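Serine/threonine/tyrosine-interacting protein (Homo sapiens, PDB 2R0B) is a catalytically inactive phosphatase that holds ERK1 and ERK2 in the nucleus and keeps the F-box protein FBXW7 out of its SCF ubiquitin ligase complex. Local coordinates at residues 27-32 and 51-56; 107-112 and 118-123. All coordinates share one frame; numbering follows the deposited sequence.

Interaction 1. Residues 27-32 and 51-56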
ATOM      1  N   PRO A  27       4.161   8.337  17.730  1.00 20.95           N
ATOM      2  CA  PRO A  27       5.608   8.235  17.978  1.00 20.98           C
ATOM      3  C   PRO A  27       6.340   7.305  16.997  1.00 20.77           C
ATOM      4  O   PRO A  27       7.434   7.642  16.536  1.00 20.65           O
ATOM      5  CB  PRO A  27       5.671   7.643  19.391  1.00 21.25           C
ATOM      6  CG  PRO A  27       4.460   8.165  20.044  1.00 21.30           C
ATOM      7  CD  PRO A  27       3.390   8.116  18.974  1.00 21.47           C
ATOM      8  N   VAL A  28       5.735   6.160  16.678  1.00 20.00           N
ATOM      9  CA  VAL A  28       6.344   5.186  15.755  1.00 18.77           C
ATOM     10  C   VAL A  28       6.426   5.772  14.352  1.00 17.94           C
ATOM     11  O   VAL A  28       7.475   5.707  13.713  1.00 16.94           O
ATOM     12  CB  VAL A  28       5.584   3.839  15.767  1.00 18.97           C
ATOM     13  CG1 VAL A  28       6.107   2.899  14.710  1.00 19.23           C
ATOM     14  CG2 VAL A  28       5.696   3.189  17.154  1.00 20.80           C
ATOM     15  N   LEU A  29       5.338   6.407  13.918  1.00 17.54           N
ATOM     16  CA  LEU A  29       5.297   7.047  12.622  1.00 17.89           C
ATOM     17  C   LEU A  29       6.333   8.159  12.500  1.00 17.93           C
ATOM     18  O   LEU A  29       7.041   8.228  11.498  1.00 17.71           O
ATOM     19  CB  LEU A  29       3.881   7.559  12.305  1.00 18.17           C
ATOM     20  CG  LEU A  29       2.823   6.449  12.251  1.00 17.67           C
ATOM     21  CD1 LEU A  29       1.454   7.107  12.295  1.00 20.85           C
ATOM     22  CD2 LEU A  29       2.929   5.569  11.022  1.00 19.13           C
ATOM     23  N   GLN A  30       6.478   8.970  13.544  1.00 18.11           N
ATOM     24  CA  GLN A  30       7.396  10.110  13.471  1.00 19.43           C
ATOM     25  C   GLN A  30       8.831   9.625  13.524  1.00 18.84           C
ATOM     26  O   GLN A  30       9.664  10.143  12.786  1.00 19.79           O
ATOM     27  CB  GLN A  30       7.076  11.139  14.566  1.00 19.16           C
ATOM     28  CG  GLN A  30       5.648  11.678  14.405  1.00 19.09           C
ATOM     29  CD  GLN A  30       5.292  12.828  15.318  1.00 21.90           C
ATOM     30  OE1 GLN A  30       5.575  12.808  16.526  1.00 24.35           O
ATOM     31  NE2 GLN A  30       4.617  13.836  14.746  1.00 25.73           N
ATOM     32  N   LYS A  31       9.106   8.605  14.350  1.00 19.67           N
ATOM     33  CA  LYS A  31      10.458   8.020  14.459  1.00 20.58           C
ATOM     34  C   LYS A  31      10.965   7.469  13.133  1.00 19.74           C
ATOM     35  O   LYS A  31      12.160   7.537  12.853  1.00 18.70           O
ATOM     36  CB  LYS A  31      10.502   6.925  15.533  1.00 20.90           C
ATOM     37  CG  LYS A  31      11.830   6.150  15.653  1.00 23.98           C
ATOM     38  CD  LYS A  31      11.774   5.152  16.809  1.00 24.05           C
ATOM     39  CE  LYS A  31      10.712   4.075  16.562  1.00 27.41           C
ATOM     40  NZ  LYS A  31      10.302   3.366  17.808  1.00 30.07           N
ATOM     41  N   HIS A  32      10.055   6.927  12.322  1.00 18.11           N
ATOM     42  CA  HIS A  32      10.424   6.411  11.003  1.00 18.17           C
ATOM     43  C   HIS A  32      10.323   7.445   9.859  1.00 17.73           C
ATOM     44  O   HIS A  32      10.570   7.107   8.696  1.00 17.32           O
ATOM     45  CB  HIS A  32       9.605   5.151  10.688  1.00 18.32           C
ATOM     46  CG  HIS A  32      10.046   3.939  11.452  1.00 20.92           C
ATOM     47  ND1 HIS A  32       9.385   3.476  12.570  1.00 23.55           N
ATOM     48  CD2 HIS A  32      11.091   3.096  11.256  1.00 20.15           C
ATOM     49  CE1 HIS A  32       9.990   2.390  13.022  1.00 20.86           C
ATOM     50  NE2 HIS A  32      11.036   2.147  12.252  1.00 21.90           N
ATOM     51  N   PRO A  51      -8.161   8.445   8.195  1.00 17.20           N
ATOM     52  CA  PRO A  51      -7.017   9.296   8.571  1.00 16.85           C
ATOM     53  C   PRO A  51      -7.132   9.764  10.016  1.00 18.03           C
ATOM     54  O   PRO A  51      -8.182  10.300  10.418  1.00 19.04           O
ATOM     55  CB  PRO A  51      -7.139  10.476   7.611  1.00 18.81           C
ATOM     56  CG  PRO A  51      -7.883   9.948   6.471  1.00 16.93           C
ATOM     57  CD  PRO A  51      -8.904   9.032   7.065  1.00 16.68           C
ATOM     58  N   ASN A  52      -6.090   9.518  10.807  1.00 17.72           N
ATOM     59  CA  ASN A  52      -6.108   9.921  12.214  1.00 18.99           C
ATOM     60  C   ASN A  52      -5.309  11.154  12.574  1.00 19.55           C
ATOM     61  O   ASN A  52      -5.382  11.639  13.717  1.00 19.03           O
ATOM     62  CB  ASN A  52      -5.705   8.754  13.120  1.00 18.59           C
ATOM     63  CG  ASN A  52      -6.680   7.606  13.048  1.00 20.23           C
ATOM     64  OD1 ASN A  52      -7.875   7.766  13.343  1.00 22.74           O
ATOM     65  ND2 ASN A  52      -6.182   6.439  12.685  1.00 20.20           N
ATOM     66  N   PHE A  53      -4.550  11.668  11.614  1.00 20.96           N
ATOM     67  CA  PHE A  53      -3.699  12.809  11.891  1.00 22.99           C
ATOM     68  C   PHE A  53      -3.920  13.835  10.806  1.00 24.86           C
ATOM     69  O   PHE A  53      -3.148  13.916   9.853  1.00 25.34           O
ATOM     70  CB  PHE A  53      -2.239  12.379  11.992  1.00 22.36           C
ATOM     71  CG  PHE A  53      -2.015  11.227  12.949  1.00 23.02           C
ATOM     72  CD1 PHE A  53      -1.985  11.439  14.328  1.00 20.37           C
ATOM     73  CD2 PHE A  53      -1.824   9.937  12.467  1.00 22.91           C
ATOM     74  CE1 PHE A  53      -1.790  10.369  15.208  1.00 21.06           C
ATOM     75  CE2 PHE A  53      -1.614   8.866  13.338  1.00 20.47           C
ATOM     76  CZ  PHE A  53      -1.597   9.084  14.707  1.00 22.37           C
ATOM     77  N   GLN A  54      -4.971  14.635  10.988  1.00 27.00           N
ATOM     78  CA  GLN A  54      -5.439  15.563   9.953  1.00 29.61           C
ATOM     79  C   GLN A  54      -4.363  16.559   9.556  1.00 29.89           C
ATOM     80  O   GLN A  54      -4.231  16.908   8.379  1.00 31.35           O
ATOM     81  CB  GLN A  54      -6.716  16.299  10.399  1.00 29.95           C
ATOM     82  CG  GLN A  54      -7.810  15.388  11.015  1.00 33.01           C
ATOM     83  CD  GLN A  54      -8.169  14.203  10.125  1.00 36.32           C
ATOM     84  OE1 GLN A  54      -8.338  14.349   8.910  1.00 39.06           O
ATOM     85  NE2 GLN A  54      -8.281  13.018  10.727  1.00 36.88           N
ATOM     86  N   GLN A  55      -3.569  16.978  10.532  1.00 29.88           N
ATOM     87  CA  GLN A  55      -2.658  18.092  10.340  1.00 29.59           C
ATOM     88  C   GLN A  55      -1.211  17.678  10.095  1.00 28.49           C
ATOM     89  O   GLN A  55      -0.401  18.512   9.719  1.00 29.93           O
ATOM     90  CB  GLN A  55      -2.752  19.058  11.535  1.00 30.07           C
ATOM     91  CG  GLN A  55      -4.045  19.875  11.609  1.00 33.13           C
ATOM     92  CD  GLN A  55      -4.104  20.986  10.562  1.00 35.53           C
ATOM     93  OE1 GLN A  55      -4.396  20.737   9.386  1.00 38.80           O
ATOM     94  NE2 GLN A  55      -3.833  22.218  10.989  1.00 36.66           N
ATOM     95  N   LEU A  56      -0.888  16.400  10.291  1.00 26.90           N
ATOM     96  CA  LEU A  56       0.510  15.965  10.316  1.00 25.21           C
ATOM     97  C   LEU A  56       1.014  15.213   9.088  1.00 23.97           C
ATOM     98  O   LEU A  56       2.223  15.097   8.887  1.00 25.18           O
ATOM     99  CB  LEU A  56       0.797  15.135  11.576  1.00 24.75           C
ATOM    100  CG  LEU A  56       0.631  15.834  12.937  1.00 25.33           C
ATOM    101  CD1 LEU A  56       0.579  14.846  14.068  1.00 25.71           C
ATOM    102  CD2 LEU A  56       1.741  16.852  13.186  1.00 28.80           C
TER

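Interaction 2. Residues 107-112 and 118-123. With SO4 (sulfate ion), chain C.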
ATOM      1  N   PHE A 107      -1.224  -2.983  -3.862  1.00 13.01           N
ATOM      2  CA  PHE A 107      -0.732  -1.659  -4.208  1.00 13.77           C
ATOM      3  C   PHE A 107       0.797  -1.528  -4.034  1.00 13.67           C
ATOM      4  O   PHE A 107       1.456  -0.868  -4.844  1.00 14.01           O
ATOM      5  CB  PHE A 107      -1.514  -0.568  -3.445  1.00 14.15           C
ATOM      6  CG  PHE A 107      -2.807  -0.212  -4.113  1.00 13.05           C
ATOM      7  CD1 PHE A 107      -2.814   0.651  -5.211  1.00 15.34           C
ATOM      8  CD2 PHE A 107      -4.005  -0.825  -3.719  1.00 15.25           C
ATOM      9  CE1 PHE A 107      -4.014   0.950  -5.861  1.00 15.74           C
ATOM     10  CE2 PHE A 107      -5.197  -0.545  -4.374  1.00 15.64           C
ATOM     11  CZ  PHE A 107      -5.202   0.352  -5.444  1.00 16.06           C
ATOM     12  N   VAL A 108       1.356  -2.214  -3.030  1.00 13.54           N
ATOM     13  CA  VAL A 108       2.818  -2.134  -2.818  1.00 13.88           C
ATOM     14  C   VAL A 108       3.519  -2.938  -3.913  1.00 13.65           C
ATOM     15  O   VAL A 108       4.588  -2.538  -4.433  1.00 14.66           O
ATOM     16  CB  VAL A 108       3.201  -2.593  -1.390  1.00 13.84           C
ATOM     17  CG1 VAL A 108       4.684  -2.922  -1.295  1.00 13.41           C
ATOM     18  CG2 VAL A 108       2.809  -1.499  -0.341  1.00 14.63           C
ATOM     19  N   ILE A 109       2.898  -4.056  -4.292  1.00 12.62           N
ATOM     20  CA  ILE A 109       3.442  -4.912  -5.365  1.00 13.46           C
ATOM     21  C   ILE A 109       3.430  -4.179  -6.702  1.00 13.95           C
ATOM     22  O   ILE A 109       4.366  -4.297  -7.481  1.00 14.33           O
ATOM     23  CB  ILE A 109       2.752  -6.308  -5.415  1.00 12.82           C
ATOM     24  CG1 ILE A 109       3.212  -7.130  -4.181  1.00 13.66           C
ATOM     25  CG2 ILE A 109       3.049  -7.040  -6.771  1.00 13.49           C
ATOM     26  CD1 ILE A 109       2.304  -8.303  -3.740  1.00 13.92           C
ATOM     27  N   ALA A 110       2.372  -3.425  -6.980  1.00 13.85           N
ATOM     28  CA  ALA A 110       2.304  -2.711  -8.248  1.00 13.00           C
ATOM     29  C   ALA A 110       3.456  -1.716  -8.361  1.00 13.72           C
ATOM     30  O   ALA A 110       4.097  -1.615  -9.406  1.00 12.58           O
ATOM     31  CB  ALA A 110       0.972  -1.983  -8.371  1.00 14.16           C
ATOM     32  N   TYR A 111       3.715  -1.007  -7.258  1.00 11.96           N
ATOM     33  CA  TYR A 111       4.784  -0.030  -7.206  1.00 13.53           C
ATOM     34  C   TYR A 111       6.113  -0.734  -7.463  1.00 12.77           C
ATOM     35  O   TYR A 111       6.934  -0.241  -8.240  1.00 13.17           O
ATOM     36  CB  TYR A 111       4.792   0.735  -5.863  1.00 13.37           C
ATOM     37  CG  TYR A 111       5.929   1.721  -5.809  1.00 13.72           C
ATOM     38  CD1 TYR A 111       5.832   2.975  -6.430  1.00 13.45           C
ATOM     39  CD2 TYR A 111       7.143   1.357  -5.237  1.00 15.16           C
ATOM     40  CE1 TYR A 111       6.905   3.868  -6.416  1.00 13.11           C
ATOM     41  CE2 TYR A 111       8.223   2.233  -5.228  1.00 14.97           C
ATOM     42  CZ  TYR A 111       8.094   3.477  -5.806  1.00 14.62           C
ATOM     43  OH  TYR A 111       9.201   4.288  -5.795  1.00 17.43           O
ATOM     44  N   ILE A 112       6.303  -1.894  -6.836  1.00 13.32           N
ATOM     45  CA  ILE A 112       7.590  -2.621  -6.949  1.00 13.96           C
ATOM     46  C   ILE A 112       7.812  -3.177  -8.348  1.00 14.03           C
ATOM     47  O   ILE A 112       8.911  -3.050  -8.918  1.00 14.91           O
ATOM     48  CB  ILE A 112       7.691  -3.758  -5.920  1.00 14.44           C
ATOM     49  CG1 ILE A 112       7.836  -3.176  -4.532  1.00 15.60           C
ATOM     50  CG2 ILE A 112       8.891  -4.724  -6.277  1.00 16.35           C
ATOM     51  CD1 ILE A 112       7.597  -4.182  -3.414  1.00 15.36           C
ATOM     52  N   MET A 118      10.314  -5.829 -11.862  1.00 16.73           N
ATOM     53  CA  MET A 118      10.111  -7.212 -11.429  1.00 17.13           C
ATOM     54  C   MET A 118       8.772  -7.721 -11.934  1.00 16.53           C
ATOM     55  O   MET A 118       7.815  -6.971 -12.015  1.00 14.99           O
ATOM     56  CB  MET A 118      10.181  -7.335  -9.897  1.00 17.54           C
ATOM     57  CG  MET A 118      11.483  -6.748  -9.299  1.00 18.18           C
ATOM     58  SD  MET A 118      11.626  -6.674  -7.496  1.00 22.21           S
ATOM     59  CE  MET A 118      10.911  -8.037  -7.041  1.00 10.51           C
ATOM     60  N   LYS A 119       8.733  -9.000 -12.280  1.00 16.34           N
ATOM     61  CA  LYS A 119       7.488  -9.720 -12.589  1.00 15.63           C
ATOM     62  C   LYS A 119       6.676  -9.962 -11.319  1.00 16.21           C
ATOM     63  O   LYS A 119       7.208  -9.833 -10.195  1.00 15.40           O
ATOM     64  CB  LYS A 119       7.817 -11.055 -13.257  1.00 16.81           C
ATOM     65  CG  LYS A 119       8.326 -10.942 -14.719  1.00 18.12           C
ATOM     66  CD  LYS A 119       9.055 -12.201 -15.116  1.00 22.60           C
ATOM     67  CE  LYS A 119       9.153 -12.426 -16.656  1.00 22.87           C
ATOM     68  NZ  LYS A 119       9.337 -11.211 -17.514  1.00 24.67           N
ATOM     69  N   TYR A 120       5.400 -10.342 -11.478  1.00 15.93           N
ATOM     70  CA  TYR A 120       4.535 -10.520 -10.308  1.00 15.81           C
ATOM     71  C   TYR A 120       5.097 -11.534  -9.313  1.00 16.69           C
ATOM     72  O   TYR A 120       5.209 -11.257  -8.119  1.00 15.45           O
ATOM     73  CB  TYR A 120       3.059 -10.856 -10.665  1.00 16.03           C
ATOM     74  CG  TYR A 120       2.311 -11.230  -9.401  1.00 15.65           C
ATOM     75  CD1 TYR A 120       1.806 -10.259  -8.555  1.00 16.21           C
ATOM     76  CD2 TYR A 120       2.166 -12.579  -9.022  1.00 16.23           C
ATOM     77  CE1 TYR A 120       1.186 -10.607  -7.363  1.00 13.95           C
ATOM     78  CE2 TYR A 120       1.536 -12.934  -7.848  1.00 16.06           C
ATOM     79  CZ  TYR A 120       1.044 -11.934  -7.015  1.00 17.35           C
ATOM     80  OH  TYR A 120       0.433 -12.249  -5.813  1.00 18.43           O
ATOM     81  N   ARG A 121       5.438 -12.722  -9.801  1.00 16.74           N
ATOM     82  CA  ARG A 121       5.887 -13.767  -8.902  1.00 17.53           C
ATOM     83  C   ARG A 121       7.096 -13.357  -8.054  1.00 17.04           C
ATOM     84  O   ARG A 121       7.186 -13.707  -6.883  1.00 18.56           O
ATOM     85  CB  ARG A 121       6.174 -15.049  -9.676  1.00 18.06           C
ATOM     86  CG  ARG A 121       7.376 -15.006 -10.570  1.00 21.62           C
ATOM     87  CD  ARG A 121       7.476 -16.285 -11.365  1.00 26.21           C
ATOM     88  NE  ARG A 121       6.297 -16.514 -12.205  1.00 31.17           N
ATOM     89  CZ  ARG A 121       6.212 -17.491 -13.104  1.00 32.56           C
ATOM     90  NH1 ARG A 121       7.238 -18.321 -13.276  1.00 33.56           N
ATOM     91  NH2 ARG A 121       5.111 -17.639 -13.833  1.00 34.48           N
ATOM     92  N   ASP A 122       8.013 -12.609  -8.657  1.00 17.10           N
ATOM     93  CA  ASP A 122       9.232 -12.186  -7.963  1.00 17.11           C
ATOM     94  C   ASP A 122       8.979 -11.032  -6.990  1.00 15.95           C
ATOM     95  O   ASP A 122       9.568 -10.977  -5.903  1.00 16.34           O
ATOM     96  CB  ASP A 122      10.290 -11.826  -8.997  1.00 17.45           C
ATOM     97  CG  ASP A 122      10.644 -13.018  -9.865  1.00 20.11           C
ATOM     98  OD1 ASP A 122      10.953 -14.081  -9.287  1.00 23.57           O
ATOM     99  OD2 ASP A 122      10.570 -12.904 -11.111  1.00 23.15           O
ATOM    100  N   ALA A 123       8.109 -10.102  -7.389  1.00 15.34           N
ATOM    101  CA  ALA A 123       7.698  -9.021  -6.495  1.00 14.54           C
ATOM    102  C   ALA A 123       6.877  -9.575  -5.333  1.00 14.77           C
ATOM    103  O   ALA A 123       7.084  -9.176  -4.190  1.00 14.38           O
ATOM    104  CB  ALA A 123       6.897  -7.949  -7.278  1.00 15.25           C
TER
HETATM  105  S   SO4 C   2       4.183 -13.847 -13.743  1.00 25.37           S
HETATM  106  O1  SO4 C   2       5.111 -13.745 -14.886  1.00 30.55           O
HETATM  107  O2  SO4 C   2       3.227 -12.771 -13.980  1.00 26.07           O
HETATM  108  O3  SO4 C   2       3.572 -15.165 -13.742  1.00 31.42           O
HETATM  109  O4  SO4 C   2       4.976 -13.637 -12.542  1.00 28.73           O

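Interaction 1. Residues 27-32 and 51-56
Leu29 and Phe53 make the apolar part of this small contact. The CD1 methyl of Leu29 reaches the ring at CE2 of Phe53, 3.7 Å away, and approaches it obliquely. CG of Phe53 stands beside its own backbone N (chi1 -52°). Both residues are buried. Leu26 and Lys23 also touch Phe53, and the ring of Phe57 meets it at a steep angle. CB of Asn52 lies over one face of the Phe53 ring, near its rim.

A looser, mixed contact lies at the exposed border. NE2 of Gln30 comes 4.2 Å from CD1 of Leu56. The Gln30 chain is extended at chi2 (-172°), which carries its amide out toward the loop.

The hydrogen bonds here stay within each segment. In 27-32, ND1 of His32 donates to O of Val28 at 3.2 Å, and the backbone N of His32 reaches the same oxygen from the opposite face of its carbonyl plane. In 51-56, NE2 of Gln54 donates to O of Pro51 at 2.7 Å. That bond is bent, with 134° at the hydrogen, and the donor sits well above the carbonyl plane. The hydroxyl of Tyr59 bonds N of Phe53, which ties the loop to strand 58-63.

Phe53, Gln54 and Gln55 form the motif that interacts with FBXW7. Phe53 packs against Leu26 and Leu29 of helix 26-31, whereas Gln54 and Gln55 are exposed. With van der Waals touches alone across the segments, the contact is probably mainly dispersive. Polar bonds within the loop and to its neighbours probably help to set its shape.

Interaction 2. Residues 107-112 and 118-123
Ile109 and Ile112, about one helical turn apart on helix 103-116, face the start of helix 120-130 and Met118 just before it. Each uses its CG2 branch, which in Ile109 is anti to the backbone N. CG2 of Ile109 touches two groups in different directions, CD1 of Tyr120 at 3.9 Å and CB of Ala123 at 4.0 Å. It meets the Tyr120 ring obliquely. CG2 of Ile112 touches CB of Ala123 at 3.9 Å and SD of Met118 at 3.6 Å. The Met118 chain bends at chi3 (37°), and its CE methyl also lies near CG2 of Ile112. The small side chain of Ala123 lets the backbones come close, with CA of Ile109 and CA of Ala123 6.0 Å apart. Val127, one turn after Ala123 on helix 120-130, touches both isoleucines. Val141 and Leu144 of helix 138-152 pack on Tyr120, so this buried contact joins three helices of the dual specificity phosphatase domain.

Arg121 carries a sulfate, probably from the crystallisation liquor. Its backbone N donates to O4 of the sulfate at 2.9 Å in a nearly straight bond (164°). NH2 of Arg121 donates to O3 of the sulfate at 2.9 Å, and this oxygen lies at the guanidinium edge. NE bonds O4 and, weakly, O3.

The chemistry thus divides in two. Apolar packing joins the helices, while N-H donors of Arg121 and Gln145 hold the anion, probably helped by the arginine's charge and the nearby helix start.

The two contacts lie in one dual specificity phosphatase domain, on opposite sides of its centre. Their centres are 27 Å apart, their nearest atoms are about 13 Å apart, and they do not touch. They come in series along the chain. Interaction 1 closes first, joining helix 26-31 to the loop between strands 36-41 and 58-63, the latter at an edge of the mixed sheet. Strand 93-96, an inner strand of that sheet, comes before interaction 2, which joins helices 103-116 and 120-130. The FBXW7 motif belongs to interaction 1. Interaction 2 is helix packing well away from it, so the loop that carries the motif and this helix pair lie in different parts of one domain.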